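Local coordinates for protein transglutaminase-like enzymes, putative cysteine protease (Cytophaga hutchinsonii, PDB 3ISR) that is a putative cysteine protease of the transglutaminase-like superfamily, probably acting on peptide or amide bonds, though its substrate is not established, at residues F30-H35 / A253-F258; G111-F116 / S196-Y201; N155-I160 / T175-V180. All coordinates share one frame; numbering follows the deposited sequence.

Contact 1: residues F30-H35 / A253-F258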
loop_
_atom_site.group_PDB
_atom_site.type_symbol
_atom_site.label_atom_id
_atom_site.label_comp_id
_atom_site.label_asym_id
_atom_site.label_seq_id
_atom_site.Cartn_x
_atom_site.Cartn_y
_atom_site.Cartn_z
ATOM N N PHE B 30 21.862 12.301 -16.871
ATOM C CA PHE B 30 22.156 12.047 -15.460
ATOM C C PHE B 30 22.166 13.357 -14.715
ATOM O O PHE B 30 22.666 14.368 -15.219
ATOM C CB PHE B 30 23.545 11.417 -15.308
ATOM C CG PHE B 30 23.661 10.059 -15.908
ATOM C CD1 PHE B 30 23.607 8.927 -15.104
ATOM C CD2 PHE B 30 23.830 9.904 -17.279
ATOM C CE1 PHE B 30 23.728 7.654 -15.665
ATOM C CE2 PHE B 30 23.941 8.645 -17.843
ATOM C CZ PHE B 30 23.882 7.516 -17.029
ATOM N N ILE B 31 21.612 13.344 -13.514
ATOM C CA ILE B 31 21.821 14.441 -12.591
ATOM C C ILE B 31 22.417 13.803 -11.365
ATOM O O ILE B 31 21.768 12.969 -10.709
ATOM C CB ILE B 31 20.522 15.154 -12.185
ATOM C CG1 ILE B 31 19.770 15.641 -13.426
ATOM C CG2 ILE B 31 20.847 16.344 -11.244
ATOM C CD1 ILE B 31 18.410 16.291 -13.092
ATOM N N PHE B 32 23.651 14.193 -11.068
ATOM C CA PHE B 32 24.382 13.614 -9.967
ATOM C C PHE B 32 24.447 14.554 -8.773
ATOM O O PHE B 32 24.387 15.771 -8.924
ATOM C CB PHE B 32 25.817 13.293 -10.398
ATOM C CG PHE B 32 25.924 12.182 -11.394
ATOM C CD1 PHE B 32 25.588 10.884 -11.042
ATOM C CD2 PHE B 32 26.404 12.431 -12.675
ATOM C CE1 PHE B 32 25.709 9.847 -11.957
ATOM C CE2 PHE B 32 26.532 11.401 -13.596
ATOM C CZ PHE B 32 26.179 10.107 -13.235
ATOM N N ASN B 33 24.602 13.976 -7.585
ATOM C CA ASN B 33 24.838 14.778 -6.399
ATOM C C ASN B 33 25.967 14.185 -5.586
ATOM O O ASN B 33 25.715 13.381 -4.670
ATOM C CB ASN B 33 23.571 14.874 -5.555
ATOM C CG ASN B 33 23.702 15.869 -4.436
ATOM O OD1 ASN B 33 24.455 16.862 -4.529
ATOM N ND2 ASN B 33 22.976 15.617 -3.365
ATOM N N VAL B 34 27.205 14.561 -5.944
ATOM C CA VAL B 34 28.409 14.005 -5.315
ATOM C C VAL B 34 29.351 15.040 -4.685
ATOM O O VAL B 34 30.160 14.686 -3.824
ATOM C CB VAL B 34 29.219 13.056 -6.287
ATOM C CG1 VAL B 34 28.324 11.934 -6.825
ATOM C CG2 VAL B 34 29.847 13.841 -7.432
ATOM N N HIS B 35 29.258 16.300 -5.121
ATOM C CA HIS B 35 30.064 17.399 -4.579
ATOM C C HIS B 35 29.777 17.703 -3.110
ATOM O O HIS B 35 28.610 17.692 -2.678
ATOM C CB HIS B 35 29.769 18.670 -5.357
ATOM C CG HIS B 35 30.411 18.711 -6.703
ATOM N ND1 HIS B 35 29.942 17.970 -7.767
ATOM C CD2 HIS B 35 31.491 19.389 -7.155
ATOM C CE1 HIS B 35 30.712 18.192 -8.820
ATOM N NE2 HIS B 35 31.658 19.049 -8.473
ATOM N N ALA B 253 19.142 12.640 -4.456
ATOM C CA ALA B 253 19.570 11.338 -4.996
ATOM C C ALA B 253 21.032 11.390 -5.395
ATOM O O ALA B 253 21.510 12.428 -5.860
ATOM C CB ALA B 253 18.734 10.955 -6.200
ATOM N N VAL B 254 21.730 10.265 -5.254
ATOM C CA VAL B 254 23.119 10.186 -5.720
ATOM C C VAL B 254 23.123 10.403 -7.222
ATOM O O VAL B 254 23.889 11.211 -7.742
ATOM C CB VAL B 254 23.763 8.829 -5.373
ATOM C CG1 VAL B 254 25.162 8.709 -6.009
ATOM C CG2 VAL B 254 23.860 8.687 -3.870
ATOM N N ALA B 255 22.210 9.710 -7.898
ATOM C CA ALA B 255 22.109 9.779 -9.339
ATOM C C ALA B 255 20.647 9.689 -9.754
ATOM O O ALA B 255 19.974 8.699 -9.451
ATOM C CB ALA B 255 22.925 8.643 -9.977
ATOM N N SER B 256 20.163 10.713 -10.442
ATOM C CA SER B 256 18.857 10.642 -11.064
ATOM C C SER B 256 19.070 10.347 -12.538
ATOM O O SER B 256 19.773 11.089 -13.229
ATOM C CB SER B 256 18.088 11.942 -10.853
ATOM O OG SER B 256 17.842 12.118 -9.458
ATOM N N ILE B 257 18.465 9.256 -13.003
ATOM C CA ILE B 257 18.737 8.725 -14.335
ATOM C C ILE B 257 17.510 8.830 -15.226
ATOM O O ILE B 257 16.486 8.173 -14.987
ATOM C CB ILE B 257 19.242 7.265 -14.238
ATOM C CG1 ILE B 257 20.532 7.217 -13.402
ATOM C CG2 ILE B 257 19.409 6.643 -15.631
ATOM C CD1 ILE B 257 20.988 5.817 -13.022
ATOM N N PHE B 258 17.617 9.694 -16.231
ATOM C CA PHE B 258 16.554 9.911 -17.220
ATOM C C PHE B 258 16.894 9.196 -18.510
ATOM O O PHE B 258 17.528 9.766 -19.392
ATOM C CB PHE B 258 16.367 11.406 -17.480
ATOM C CG PHE B 258 15.872 12.154 -16.280
ATOM C CD1 PHE B 258 16.767 12.634 -15.335
ATOM C CD2 PHE B 258 14.502 12.361 -16.081
ATOM C CE1 PHE B 258 16.320 13.314 -14.196
ATOM C CE2 PHE B 258 14.050 13.045 -14.955
ATOM C CZ PHE B 258 14.962 13.527 -14.012
HETATM O O HOH W 1 21.187 13.858 -8.158
#
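Strands 30-32 and 255-258 run antiparallel, their axes 4.7 Å apart at closest approach and their directions 172° apart. Ile-31 and Ser-256 form the hydrogen-bonded pair: Ile-31 N donates to Ser-256 O at 2.9 Å, and Ser-256 N returns a nearly straight bond to Ile-31 O. A further bond, from Asn-33 N to Val-254 O, carries the pairing past the last bridge. Ile-31 O is gripped twice by donors, since a water also bonds to it at 2.8 Å and spans to Ala-253 O, where the chain before strand 255-258 leaves the regular pairing.

The side chains sort by the alternation of a beta strand. On one face, CD1 and CE1 of Phe-32 touch the methyl of Ala-255, CE1 to CB 3.6 Å, while the rim of the same ring meets Val-254 O in its plane. Phe-30 CD1 lies 3.9 Å from Ile-257 CG1; the same first torsion in both (chi1 -65° and -60°) sets CG and CG1 anti to the carbonyl carbon, and the two side chains run side by side. On the other face, Ile-31 CD1 reaches Phe-258 CE1 at 3.8 Å.

Strand 28-32 is flanked by strand 69-74 and by strand 255-258, the edge of this four-stranded antiparallel sheet within the chain. The Phe-30 and Phe-32 face packs on strands 12-24 and 78-96, whereas Ile-31 and Phe-258 pack on Val-106 of the second subunit.

Contact 2: residues G111-F116 / S196-Y201; sequences GDIIPF and SIPARY
Phe-116 O is the polar atom on which this contact turns: Ala-199 N donates to it at 3.1 Å, with an N-H...O angle of 164°, and Arg-193 NE adds a weak bond from the helix 181-194. The amide of Ala-199 approaches from above the carbonyl plane, 38° out of it. Pro-198 CA, 3.4 Å from Phe-116 O, contributes a CA-H...O contact.

Phe-116 lies within a 3-10 segment, its N bonded back to Ile-113 O. Across from it, a Schellman motif with Ser-196 at C-prime ends helix 181-194, and the chain passes through Pro-198 into strand 199-206 of the transglutaminase-like region; the contact therefore places the linker after strand 78-96 against this helix-to-strand connection.

Apolar groups meet beside the bond. Ile-113 CG2, anti to the backbone N, touches both CB and CG of Pro-198, each at 3.8 Å. The Phe-116 ring presents CD1 and CE1 to Arg-200 CB, with CD1 at 3.6 Å. Beyond CB, Arg-200 leads away in an extended chain from CG to NE, and its guanidinium makes a salt bridge with Glu-219 and a cation-pi contact with Trp-226.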
loop_
_atom_site.group_PDB
_atom_site.type_symbol
_atom_site.label_atom_id
_atom_site.label_comp_id
_atom_site.label_asym_id
_atom_site.label_seq_id
_atom_site.Cartn_x
_atom_site.Cartn_y
_atom_site.Cartn_z
ATOM N N GLY B 111 10.324 31.053 8.229
ATOM C CA GLY B 111 9.556 30.537 7.110
ATOM C C GLY B 111 10.262 29.423 6.362
ATOM O O GLY B 111 9.609 28.489 5.875
ATOM N N ASP B 112 11.594 29.494 6.272
ATOM C CA ASP B 112 12.334 28.418 5.606
ATOM C C ASP B 112 12.421 27.077 6.362
ATOM O O ASP B 112 12.854 26.056 5.794
ATOM C CB ASP B 112 13.698 28.896 5.060
ATOM C CG ASP B 112 14.756 29.157 6.139
ATOM O OD1 ASP B 112 14.459 29.194 7.356
ATOM O OD2 ASP B 112 15.929 29.349 5.739
ATOM N N ILE B 113 11.982 27.070 7.617
ATOM C CA ILE B 113 11.913 25.817 8.409
ATOM C C ILE B 113 10.574 25.107 8.211
ATOM O O ILE B 113 10.502 23.888 8.206
ATOM C CB ILE B 113 12.122 26.095 9.916
ATOM C CG1 ILE B 113 13.385 26.933 10.138
ATOM C CG2 ILE B 113 12.180 24.801 10.742
ATOM C CD1 ILE B 113 14.637 26.333 9.566
ATOM N N ILE B 114 9.523 25.891 8.008
ATOM C CA ILE B 114 8.152 25.369 7.951
ATOM C C ILE B 114 7.964 24.174 7.007
ATOM O O ILE B 114 7.292 23.225 7.384
ATOM C CB ILE B 114 7.145 26.495 7.630
ATOM C CG1 ILE B 114 7.168 27.551 8.748
ATOM C CG2 ILE B 114 5.727 25.926 7.402
ATOM C CD1 ILE B 114 6.662 27.061 10.089
ATOM N N PRO B 115 8.543 24.216 5.787
ATOM C CA PRO B 115 8.326 23.094 4.857
ATOM C C PRO B 115 8.712 21.732 5.433
ATOM O O PRO B 115 8.136 20.716 5.042
ATOM C CB PRO B 115 9.230 23.456 3.661
ATOM C CG PRO B 115 9.294 24.934 3.697
ATOM C CD PRO B 115 9.317 25.302 5.149
ATOM N N PHE B 116 9.630 21.712 6.402
ATOM C CA PHE B 116 10.132 20.461 6.941
ATOM C C PHE B 116 9.230 19.868 8.018
ATOM O O PHE B 116 9.556 18.867 8.640
ATOM C CB PHE B 116 11.591 20.635 7.391
ATOM C CG PHE B 116 12.489 21.041 6.259
ATOM C CD1 PHE B 116 12.883 20.104 5.311
ATOM C CD2 PHE B 116 12.880 22.382 6.097
ATOM C CE1 PHE B 116 13.702 20.465 4.222
ATOM C CE2 PHE B 116 13.699 22.769 5.001
ATOM C CZ PHE B 116 14.108 21.793 4.064
ATOM N N SER B 196 5.136 16.833 14.955
ATOM C CA SER B 196 5.286 18.294 14.765
ATOM C C SER B 196 6.696 18.802 15.074
ATOM O O SER B 196 6.870 19.896 15.613
ATOM C CB SER B 196 4.250 19.091 15.573
ATOM O OG SER B 196 2.942 18.594 15.340
ATOM N N ILE B 197 7.705 18.013 14.721
ATOM C CA ILE B 197 9.097 18.441 14.883
ATOM C C ILE B 197 9.680 18.544 13.469
ATOM O O ILE B 197 9.656 17.558 12.731
ATOM C CB ILE B 197 9.892 17.402 15.723
ATOM C CG1 ILE B 197 9.270 17.252 17.110
ATOM C CG2 ILE B 197 11.395 17.789 15.861
ATOM C CD1 ILE B 197 9.719 15.971 17.839
ATOM N N PRO B 198 10.188 19.727 13.068
ATOM C CA PRO B 198 10.698 19.796 11.704
ATOM C C PRO B 198 11.902 18.881 11.525
ATOM O O PRO B 198 12.733 18.771 12.423
ATOM C CB PRO B 198 11.091 21.272 11.519
ATOM C CG PRO B 198 10.406 22.015 12.661
ATOM C CD PRO B 198 10.298 21.010 13.782
ATOM N N ALA B 199 11.982 18.196 10.387
ATOM C CA ALA B 199 13.120 17.286 10.161
ATOM C C ALA B 199 13.470 17.254 8.696
ATOM O O ALA B 199 12.594 17.439 7.853
ATOM C CB ALA B 199 12.794 15.892 10.654
ATOM N N ARG B 200 14.749 17.029 8.385
ATOM C CA ARG B 200 15.157 17.007 7.000
ATOM C C ARG B 200 16.188 15.893 6.756
ATOM O O ARG B 200 16.817 15.391 7.687
ATOM C CB ARG B 200 15.718 18.374 6.573
ATOM C CG ARG B 200 17.049 18.750 7.300
ATOM C CD ARG B 200 17.506 20.167 6.947
ATOM N NE ARG B 200 18.874 20.387 7.415
ATOM C CZ ARG B 200 19.499 21.557 7.406
ATOM N NH1 ARG B 200 18.894 22.654 6.951
ATOM N NH2 ARG B 200 20.750 21.634 7.848
ATOM N N TYR B 201 16.343 15.548 5.494
ATOM C CA TYR B 201 17.235 14.491 5.057
ATOM C C TYR B 201 18.654 15.046 4.864
ATOM O O TYR B 201 18.827 16.149 4.343
ATOM C CB TYR B 201 16.664 13.998 3.736
ATOM C CG TYR B 201 17.279 12.771 3.121
ATOM C CD1 TYR B 201 16.995 11.507 3.627
ATOM C CD2 TYR B 201 18.061 12.873 1.967
ATOM C CE1 TYR B 201 17.508 10.360 3.022
ATOM C CE2 TYR B 201 18.595 11.732 1.358
ATOM C CZ TYR B 201 18.305 10.482 1.907
ATOM O OH TYR B 201 18.792 9.335 1.337
#

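Contact 3: residues N155-I160 / T175-V180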
loop_
_atom_site.group_PDB
_atom_site.type_symbol
_atom_site.label_atom_id
_atom_site.label_comp_id
_atom_site.label_asym_id
_atom_site.label_seq_id
_atom_site.Cartn_x
_atom_site.Cartn_y
_atom_site.Cartn_z
ATOM N N ASN B 155 16.859 -0.140 17.341
ATOM C CA ASN B 155 16.498 -1.358 18.051
ATOM C C ASN B 155 15.414 -2.206 17.385
ATOM O O ASN B 155 15.260 -3.376 17.716
ATOM C CB ASN B 155 16.106 -1.025 19.499
ATOM C CG ASN B 155 17.292 -0.573 20.335
ATOM O OD1 ASN B 155 17.209 0.412 21.065
ATOM N ND2 ASN B 155 18.396 -1.295 20.236
ATOM N N ASN B 156 14.674 -1.638 16.434
ATOM C CA ASN B 156 13.503 -2.330 15.915
ATOM C C ASN B 156 13.467 -2.494 14.401
ATOM O O ASN B 156 12.521 -3.068 13.875
ATOM C CB ASN B 156 12.228 -1.649 16.414
ATOM C CG ASN B 156 12.099 -1.721 17.902
ATOM O OD1 ASN B 156 12.422 -0.763 18.614
ATOM N ND2 ASN B 156 11.689 -2.872 18.399
ATOM N N VAL B 157 14.507 -2.006 13.723
ATOM C CA VAL B 157 14.642 -2.111 12.276
ATOM C C VAL B 157 16.024 -2.703 12.010
ATOM O O VAL B 157 17.042 -2.184 12.492
ATOM C CB VAL B 157 14.526 -0.717 11.569
ATOM C CG1 VAL B 157 14.714 -0.858 10.049
ATOM C CG2 VAL B 157 13.166 -0.037 11.877
ATOM N N GLU B 158 16.061 -3.789 11.250
ATOM C CA GLU B 158 17.320 -4.473 10.947
ATOM C C GLU B 158 18.041 -3.787 9.814
ATOM O O GLU B 158 17.417 -3.413 8.827
ATOM C CB GLU B 158 17.047 -5.908 10.530
ATOM C CG GLU B 158 16.207 -6.641 11.539
ATOM C CD GLU B 158 16.356 -8.139 11.452
ATOM O OE1 GLU B 158 17.059 -8.639 10.543
ATOM O OE2 GLU B 158 15.761 -8.816 12.309
ATOM N N TYR B 159 19.358 -3.650 9.927
ATOM C CA TYR B 159 20.111 -3.114 8.818
ATOM C C TYR B 159 20.451 -4.260 7.852
ATOM O O TYR B 159 21.216 -5.156 8.193
ATOM C CB TYR B 159 21.374 -2.382 9.287
ATOM C CG TYR B 159 22.094 -1.699 8.138
ATOM C CD1 TYR B 159 21.981 -0.327 7.927
ATOM C CD2 TYR B 159 22.875 -2.443 7.251
ATOM C CE1 TYR B 159 22.628 0.290 6.850
ATOM C CE2 TYR B 159 23.524 -1.849 6.190
ATOM C CZ TYR B 159 23.402 -0.486 5.992
ATOM O OH TYR B 159 24.073 0.067 4.924
ATOM N N ILE B 160 19.859 -4.242 6.657
ATOM C CA ILE B 160 20.078 -5.328 5.694
ATOM C C ILE B 160 20.295 -4.794 4.288
ATOM O O ILE B 160 19.372 -4.274 3.691
ATOM C CB ILE B 160 18.902 -6.367 5.644
ATOM C CG1 ILE B 160 18.441 -6.804 7.039
ATOM C CG2 ILE B 160 19.299 -7.589 4.790
ATOM C CD1 ILE B 160 17.326 -7.889 7.031
ATOM N N THR B 175 6.665 -1.229 8.764
ATOM C CA THR B 175 6.180 -2.611 8.852
ATOM C C THR B 175 7.211 -3.613 8.367
ATOM O O THR B 175 7.257 -4.728 8.880
ATOM C CB THR B 175 4.875 -2.848 8.041
ATOM O OG1 THR B 175 5.077 -2.423 6.685
ATOM C CG2 THR B 175 3.726 -2.061 8.649
ATOM N N GLU B 176 8.034 -3.221 7.388
ATOM C CA GLU B 176 9.034 -4.143 6.810
ATOM C C GLU B 176 10.146 -4.423 7.818
ATOM O O GLU B 176 10.647 -5.548 7.898
ATOM C CB GLU B 176 9.635 -3.580 5.495
ATOM C CG GLU B 176 8.773 -3.866 4.272
ATOM C CD GLU B 176 9.147 -3.052 3.005
ATOM O OE1 GLU B 176 10.303 -2.540 2.861
ATOM O OE2 GLU B 176 8.248 -2.954 2.144
ATOM N N ARG B 177 10.532 -3.386 8.563
ATOM C CA ARG B 177 11.550 -3.476 9.635
ATOM C C ARG B 177 12.926 -3.911 9.141
ATOM O O ARG B 177 13.688 -4.545 9.883
ATOM C CB ARG B 177 11.093 -4.411 10.758
ATOM C CG ARG B 177 9.747 -4.033 11.408
ATOM C CD ARG B 177 9.757 -2.615 11.977
ATOM N NE ARG B 177 8.601 -2.376 12.852
ATOM C CZ ARG B 177 8.517 -2.831 14.104
ATOM N NH1 ARG B 177 9.521 -3.510 14.640
ATOM N NH2 ARG B 177 7.430 -2.601 14.832
ATOM N N ALA B 178 13.228 -3.586 7.892
ATOM C CA ALA B 178 14.551 -3.807 7.338
ATOM C C ALA B 178 14.871 -2.717 6.313
ATOM O O ALA B 178 13.993 -2.250 5.593
ATOM C CB ALA B 178 14.631 -5.202 6.697
ATOM N N GLY B 179 16.127 -2.296 6.244
ATOM C CA GLY B 179 16.503 -1.289 5.270
ATOM C C GLY B 179 17.972 -0.957 5.399
ATOM O O GLY B 179 18.714 -1.663 6.096
ATOM N N VAL B 180 18.376 0.106 4.705
ATOM C CA VAL B 180 19.742 0.610 4.739
ATOM C C VAL B 180 19.645 2.081 5.149
ATOM O O VAL B 180 18.558 2.534 5.545
ATOM C CB VAL B 180 20.463 0.419 3.388
ATOM C CG1 VAL B 180 20.809 -1.075 3.160
ATOM C CG2 VAL B 180 19.622 0.975 2.221
#
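Arg-177 curls beside the carbonyl of Asn-156. Its CB and CG pass Asn-156 O at 3.7 and 3.8 Å, and a bend at chi2 (-57°) brings CD in to 3.4 Å from the same oxygen. NE hydrogen-bonds to Ile-174 O in helix 170-176, which ends just before Arg-177. At the tip, NH1 donates to Asn-156 O at 3.1 Å, with an angle of 143° and the oxygen tilted from the guanidinium plane, while NH2 makes a salt bridge with Glu-135 of the third subunit. An alanine here would probably leave Asn-156 O and Ile-174 O without these donors and Glu-135 of the third subunit without its charge partner.

The backbones pair in parallel. Glu-158 N donates to Arg-177 O at 2.8 Å, Gly-179 N to Glu-158 O, and Ile-160 N to Gly-179 O. That last oxygen also lies over one face of the Tyr-159 ring, offset toward the rim, and Tyr-159 CE1 touches Val-180 CA at 3.6 Å.

Strands 158-159 and 178-179 are joined by helix 170-176 in a beta-alpha-beta unit. Val-157 packs on helix 181-194, which starts after Val-180, the N-cap residue.

The three contacts show backbone hydrogen bonding at work in three different settings. Contacts 1 and 3 both join strands, antiparallel between distant parts of the chain in the first and parallel within a local beta-alpha-beta unit in the third; contact 2 sets a 3-10 segment against a loop and strand start with a single backbone bond. Contact 2 is the buried one, whereas contacts 1 and 3 are partly buried. Contact 1 adds aromatic and aliphatic packing on both sheet faces. In contact 3 an arginine tip bonds across the segments; in contact 2 Arg-200 touches through CB and its charged end leads away. Helix 181-194 borders contacts 2 and 3, at opposite ends. Contacts 1 and 2 touch the second subunit, contact 3 the third.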